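Local coordinates for putative sugar binding protein (Bacteroides vulgatus ATCC 8482, PDB 3KEZ), which is a putative SusD-family sugar-binding protein of the outer membrane that binds calcium and is probably involved in nutrient binding, at residues G186-T200 against M218-Y231. Sequence-based numbering, arbitrary orientation. Where two conformers were deposited one is given.
Sequences GDFNKGKVNRWAAMT and MAENAIKGAEKEGY
Trp196 lays one face of its indole on the backbone of Gly225, which has no side chain: the glycine CA stands 3.5 Å from the centroid of the six-membered ring, 13° off the normal, a CH-pi contact. Ala226 N also lies over that face. The indole fills a hole formed by Ala222, Gly225, Ala226 and Glu229, a knobs-into-holes fit, while Arg195 CB covers the opposite face. Trp196 NE1 donates to Gly186 O (2.8 Å) on a lone pair in the carbonyl plane, by a bent bond with the oxygen tilted from the ring plane. Selenomethionine Met199 runs extended beyond CG, bringing SE beside the backbone of Asn221 and Ala222, and its CG lies 4.1 Å from SE of Met218. Helices 195-209 and 212-229 form an antiparallel helical hairpin, their short segments crossing at -160° and 8.4 Å apart, in keeping with the TPR-like scaffold of SusD proteins. At the loop end, Asn194, the N-cap, accepts from Ala197 N through OD1, while ND2 donates to Asp187 O, near the amide plane, and weakly to Tyr231 OH (2.9 Å), whose ring is nearly perpendicular to the amide (87°). That hydroxyl also meets water 3, bound by Asn189 N, and lies 3.5 Å from Phe188 CD1. The like-charged Asp187 OD1 and Glu229 OE2 are 3.7 Å apart; water 1 bridges Asp187 OD1 and, weakly, Glu229 OE1, water 2 Glu229 OE2 and Phe188 N.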
loop_
_atom_site.group_PDB
_atom_site.type_symbol
_atom_site.label_atom_id
_atom_site.label_comp_id
_atom_site.label_asym_id
_atom_site.label_seq_id
_atom_site.Cartn_x
_atom_site.Cartn_y
_atom_site.Cartn_z
ATOM N N GLY A 186 19.220 -5.033 6.721
ATOM C CA GLY A 186 18.358 -4.456 7.777
ATOM C C GLY A 186 18.659 -3.022 8.221
ATOM O O GLY A 186 17.964 -2.465 9.075
ATOM N N ASP A 187 19.706 -2.418 7.666
ATOM C CA ASP A 187 20.035 -1.031 7.978
ATOM C C ASP A 187 18.944 -0.060 7.526
ATOM O O ASP A 187 18.226 -0.305 6.544
ATOM C CB ASP A 187 21.361 -0.611 7.324
ATOM C CG ASP A 187 22.542 -1.403 7.840
ATOM O OD1 ASP A 187 22.379 -2.191 8.777
ATOM O OD2 ASP A 187 23.629 -1.224 7.311
ATOM N N PHE A 188 18.805 1.027 8.286
ATOM C CA PHE A 188 18.011 2.177 7.828
ATOM C C PHE A 188 18.484 2.623 6.438
ATOM O O PHE A 188 19.679 2.677 6.153
ATOM C CB PHE A 188 18.128 3.328 8.834
ATOM C CG PHE A 188 17.284 4.503 8.494
ATOM C CD1 PHE A 188 15.975 4.552 8.896
ATOM C CD2 PHE A 188 17.806 5.556 7.758
ATOM C CE1 PHE A 188 15.193 5.638 8.604
ATOM C CE2 PHE A 188 17.030 6.651 7.426
ATOM C CZ PHE A 188 15.725 6.706 7.842
ATOM N N ASN A 189 17.546 2.880 5.548
ATOM C CA ASN A 189 17.875 3.202 4.158
ATOM C C ASN A 189 16.795 4.090 3.591
ATOM O O ASN A 189 15.770 3.639 3.084
ATOM C CB ASN A 189 18.062 1.944 3.324
ATOM C CG ASN A 189 18.863 2.184 2.067
ATOM O OD1 ASN A 189 19.294 3.314 1.770
ATOM N ND2 ASN A 189 19.044 1.114 1.285
ATOM N N LYS A 190 17.075 5.381 3.707
ATOM C CA LYS A 190 16.099 6.448 3.536
ATOM C C LYS A 190 15.559 6.453 2.134
ATOM O O LYS A 190 16.325 6.595 1.171
ATOM C CB LYS A 190 16.826 7.785 3.769
ATOM C CG LYS A 190 16.006 9.015 3.592
ATOM C CD LYS A 190 15.025 9.163 4.698
ATOM C CE LYS A 190 14.360 10.529 4.630
ATOM N NZ LYS A 190 13.463 10.685 5.804
ATOM N N GLY A 191 14.247 6.321 1.997
ATOM C CA GLY A 191 13.650 6.327 0.658
ATOM C C GLY A 191 13.890 5.050 -0.131
ATOM O O GLY A 191 13.543 4.989 -1.312
ATOM N N LYS A 192 14.437 4.013 0.518
ATOM C CA LYS A 192 14.663 2.720 -0.167
ATOM C C LYS A 192 14.047 1.553 0.616
ATOM O O LYS A 192 13.824 1.662 1.821
ATOM C CB LYS A 192 16.162 2.505 -0.402
ATOM C CG LYS A 192 16.769 3.609 -1.298
ATOM C CD LYS A 192 18.216 3.333 -1.675
ATOM C CE LYS A 192 18.801 4.503 -2.461
ATOM N NZ LYS A 192 17.752 5.125 -3.302
ATOM N N VAL A 193 13.785 0.436 -0.071
ATOM C CA VAL A 193 13.291 -0.784 0.604
ATOM C C VAL A 193 14.389 -1.475 1.348
ATOM O O VAL A 193 15.507 -1.615 0.821
ATOM C CB VAL A 193 12.647 -1.754 -0.410
ATOM C CG1 VAL A 193 12.213 -3.032 0.270
ATOM C CG2 VAL A 193 11.508 -1.047 -1.042
ATOM N N ASN A 194 14.097 -1.868 2.588
ATOM C CA ASN A 194 15.036 -2.687 3.395
ATOM C C ASN A 194 14.417 -4.004 3.881
ATOM O O ASN A 194 13.281 -4.333 3.519
ATOM C CB ASN A 194 15.736 -1.868 4.511
ATOM C CG ASN A 194 14.882 -1.652 5.695
ATOM O OD1 ASN A 194 13.812 -2.211 5.775
ATOM N ND2 ASN A 194 15.370 -0.856 6.671
ATOM N N ARG A 195 15.179 -4.805 4.632
ATOM C CA ARG A 195 14.684 -6.128 4.993
ATOM C C ARG A 195 13.318 -6.089 5.712
ATOM O O ARG A 195 12.403 -6.893 5.420
ATOM C CB ARG A 195 15.698 -6.885 5.843
ATOM C CG ARG A 195 15.329 -8.346 6.048
ATOM C CD ARG A 195 16.387 -9.073 6.876
ATOM N NE ARG A 195 17.708 -8.874 6.307
ATOM C CZ ARG A 195 18.852 -8.948 6.984
ATOM N NH1 ARG A 195 18.855 -9.229 8.285
ATOM N NH2 ARG A 195 20.003 -8.720 6.362
ATOM N N TRP A 196 13.176 -5.167 6.652
ATOM C CA TRP A 196 11.991 -5.119 7.503
ATOM C C TRP A 196 10.753 -4.658 6.727
ATOM O O TRP A 196 9.665 -5.207 6.900
ATOM C CB TRP A 196 12.247 -4.268 8.756
ATOM C CG TRP A 196 13.631 -4.437 9.285
ATOM C CD1 TRP A 196 14.558 -3.459 9.435
ATOM C CD2 TRP A 196 14.280 -5.669 9.672
ATOM N NE1 TRP A 196 15.746 -3.995 9.914
ATOM C CE2 TRP A 196 15.588 -5.343 10.073
ATOM C CE3 TRP A 196 13.876 -7.007 9.715
ATOM C CZ2 TRP A 196 16.496 -6.300 10.521
ATOM C CZ3 TRP A 196 14.792 -7.964 10.140
ATOM C CH2 TRP A 196 16.072 -7.601 10.555
ATOM N N ALA A 197 10.923 -3.676 5.840
ATOM C CA ALA A 197 9.853 -3.299 4.899
ATOM C C ALA A 197 9.419 -4.507 4.073
ATOM O O ALA A 197 8.228 -4.825 4.007
ATOM C CB ALA A 197 10.319 -2.154 3.936
ATOM N N ALA A 198 10.369 -5.202 3.467
ATOM C CA ALA A 198 10.006 -6.379 2.622
ATOM C C ALA A 198 9.316 -7.494 3.439
ATOM O O ALA A 198 8.358 -8.078 2.968
ATOM C CB ALA A 198 11.205 -6.943 1.848
HETATM N N MSE A 199 9.772 -7.750 4.660
HETATM C CA MSE A 199 9.124 -8.757 5.518
HETATM C C MSE A 199 7.681 -8.341 5.870
HETATM O O MSE A 199 6.774 -9.166 5.925
HETATM C CB MSE A 199 9.908 -9.000 6.789
HETATM C CG MSE A 199 11.143 -9.741 6.644
HETATM SE SE MSE A 199 11.827 -10.234 8.404
HETATM C CE MSE A 199 13.388 -11.274 7.820
ATOM N N THR A 200 7.478 -7.059 6.137
ATOM C CA THR A 200 6.139 -6.558 6.458
ATOM C C THR A 200 5.215 -6.727 5.262
ATOM O O THR A 200 4.121 -7.259 5.411
ATOM C CB THR A 200 6.175 -5.098 6.915
ATOM O OG1 THR A 200 6.985 -5.000 8.078
ATOM C CG2 THR A 200 4.806 -4.572 7.229
HETATM N N MSE A 218 6.424 -13.948 9.523
HETATM C CA MSE A 218 7.092 -12.807 8.865
HETATM C C MSE A 218 6.802 -11.476 9.612
HETATM O O MSE A 218 7.711 -10.640 9.736
HETATM C CB MSE A 218 6.710 -12.664 7.388
HETATM C CG MSE A 218 7.353 -13.634 6.452
HETATM SE SE MSE A 218 9.277 -13.323 6.323
HETATM C CE MSE A 218 9.705 -15.031 5.545
ATOM N N ALA A 219 5.561 -11.275 10.077
ATOM C CA ALA A 219 5.223 -10.040 10.823
ATOM C C ALA A 219 5.994 -9.951 12.132
ATOM O O ALA A 219 6.582 -8.890 12.467
ATOM C CB ALA A 219 3.717 -9.933 11.051
ATOM N N GLU A 220 6.070 -11.072 12.850
ATOM C CA GLU A 220 6.777 -11.106 14.110
ATOM C C GLU A 220 8.273 -10.845 13.922
ATOM O O GLU A 220 8.871 -10.151 14.721
ATOM C CB GLU A 220 6.574 -12.442 14.862
ATOM C CG GLU A 220 5.183 -12.589 15.416
ATOM C CD GLU A 220 5.079 -13.671 16.524
ATOM O OE1 GLU A 220 4.906 -14.857 16.185
ATOM O OE2 GLU A 220 5.091 -13.320 17.725
ATOM N N ASN A 221 8.868 -11.419 12.888
ATOM C CA ASN A 221 10.293 -11.209 12.624
ATOM C C ASN A 221 10.567 -9.800 12.104
ATOM O O ASN A 221 11.593 -9.210 12.439
ATOM C CB ASN A 221 10.827 -12.285 11.663
ATOM C CG ASN A 221 10.908 -13.662 12.329
ATOM O OD1 ASN A 221 11.165 -13.774 13.528
ATOM N ND2 ASN A 221 10.742 -14.693 11.550
ATOM N N ALA A 222 9.627 -9.250 11.334
ATOM C CA ALA A 222 9.746 -7.863 10.849
ATOM C C ALA A 222 9.837 -6.916 12.045
ATOM O O ALA A 222 10.664 -5.977 12.062
ATOM C CB ALA A 222 8.571 -7.479 9.994
ATOM N N ILE A 223 8.994 -7.157 13.038
ATOM C CA ILE A 223 8.963 -6.327 14.255
ATOM C C ILE A 223 10.250 -6.451 15.055
ATOM O O ILE A 223 10.840 -5.437 15.427
ATOM C CB ILE A 223 7.730 -6.652 15.177
ATOM C CG1 ILE A 223 6.404 -6.274 14.499
ATOM C CG2 ILE A 223 7.856 -5.936 16.565
ATOM C CD1 ILE A 223 5.188 -7.026 15.079
ATOM N N LYS A 224 10.664 -7.688 15.332
ATOM C CA LYS A 224 11.841 -7.946 16.166
ATOM C C LYS A 224 13.094 -7.327 15.532
ATOM O O LYS A 224 13.908 -6.699 16.225
ATOM C CB LYS A 224 12.028 -9.457 16.415
ATOM C CG LYS A 224 13.404 -9.870 16.962
ATOM C CD LYS A 224 13.410 -11.291 17.512
ATOM C CE LYS A 224 14.832 -11.744 17.873
ATOM N NZ LYS A 224 14.825 -13.005 18.673
ATOM N N GLY A 225 13.242 -7.519 14.229
ATOM C CA GLY A 225 14.372 -6.957 13.492
ATOM C C GLY A 225 14.374 -5.438 13.393
ATOM O O GLY A 225 15.407 -4.801 13.632
ATOM N N ALA A 226 13.228 -4.854 13.028
ATOM C CA ALA A 226 13.120 -3.387 12.911
ATOM C C ALA A 226 13.374 -2.749 14.268
ATOM O O ALA A 226 14.119 -1.758 14.374
ATOM C CB ALA A 226 11.763 -2.945 12.386
ATOM N N GLU A 227 12.781 -3.301 15.319
ATOM C CA GLU A 227 12.993 -2.702 16.648
ATOM C C GLU A 227 14.457 -2.867 17.131
ATOM O O GLU A 227 15.002 -1.942 17.729
ATOM C CB GLU A 227 11.929 -3.164 17.657
ATOM C CG GLU A 227 10.494 -2.679 17.217
ATOM C CD GLU A 227 9.393 -3.076 18.151
ATOM O OE1 GLU A 227 9.671 -3.854 19.100
ATOM O OE2 GLU A 227 8.253 -2.581 17.960
ATOM N N LYS A 228 15.118 -3.993 16.844
ATOM C CA LYS A 228 16.574 -4.077 17.138
ATOM C C LYS A 228 17.351 -2.993 16.389
ATOM O O LYS A 228 18.360 -2.505 16.849
ATOM C CB LYS A 228 17.179 -5.410 16.707
ATOM C CG LYS A 228 16.867 -6.604 17.580
ATOM C CD LYS A 228 17.771 -7.822 17.270
ATOM C CE LYS A 228 17.217 -9.088 17.955
ATOM N NZ LYS A 228 18.270 -9.880 18.681
ATOM N N GLU A 229 16.887 -2.659 15.201
ATOM C CA GLU A 229 17.509 -1.625 14.389
ATOM C C GLU A 229 17.192 -0.194 14.886
ATOM O O GLU A 229 17.847 0.761 14.459
ATOM C CB GLU A 229 17.115 -1.846 12.927
ATOM C CG GLU A 229 18.061 -1.284 11.932
ATOM C CD GLU A 229 19.448 -1.870 12.054
ATOM O OE1 GLU A 229 19.556 -3.024 12.524
ATOM O OE2 GLU A 229 20.420 -1.169 11.686
ATOM N N GLY A 230 16.236 -0.046 15.809
ATOM C CA GLY A 230 15.909 1.244 16.430
ATOM C C GLY A 230 14.624 1.892 15.949
ATOM O O GLY A 230 14.257 3.002 16.368
ATOM N N TYR A 231 13.919 1.216 15.051
ATOM C CA TYR A 231 12.590 1.660 14.696
ATOM C C TYR A 231 11.676 1.405 15.897
ATOM O O TYR A 231 11.890 0.511 16.689
ATOM C CB TYR A 231 12.070 0.903 13.481
ATOM C CG TYR A 231 12.819 1.063 12.169
ATOM C CD1 TYR A 231 13.860 0.195 11.832
ATOM C CD2 TYR A 231 12.435 2.015 11.221
ATOM C CE1 TYR A 231 14.522 0.283 10.595
ATOM C CE2 TYR A 231 13.096 2.116 9.974
ATOM C CZ TYR A 231 14.124 1.243 9.669
ATOM O OH TYR A 231 14.774 1.316 8.471
HETATM O O HOH W 1 21.010 -4.110 10.179
HETATM O O HOH W 2 20.207 1.330 10.721
HETATM O O HOH W 3 14.709 2.686 6.321
#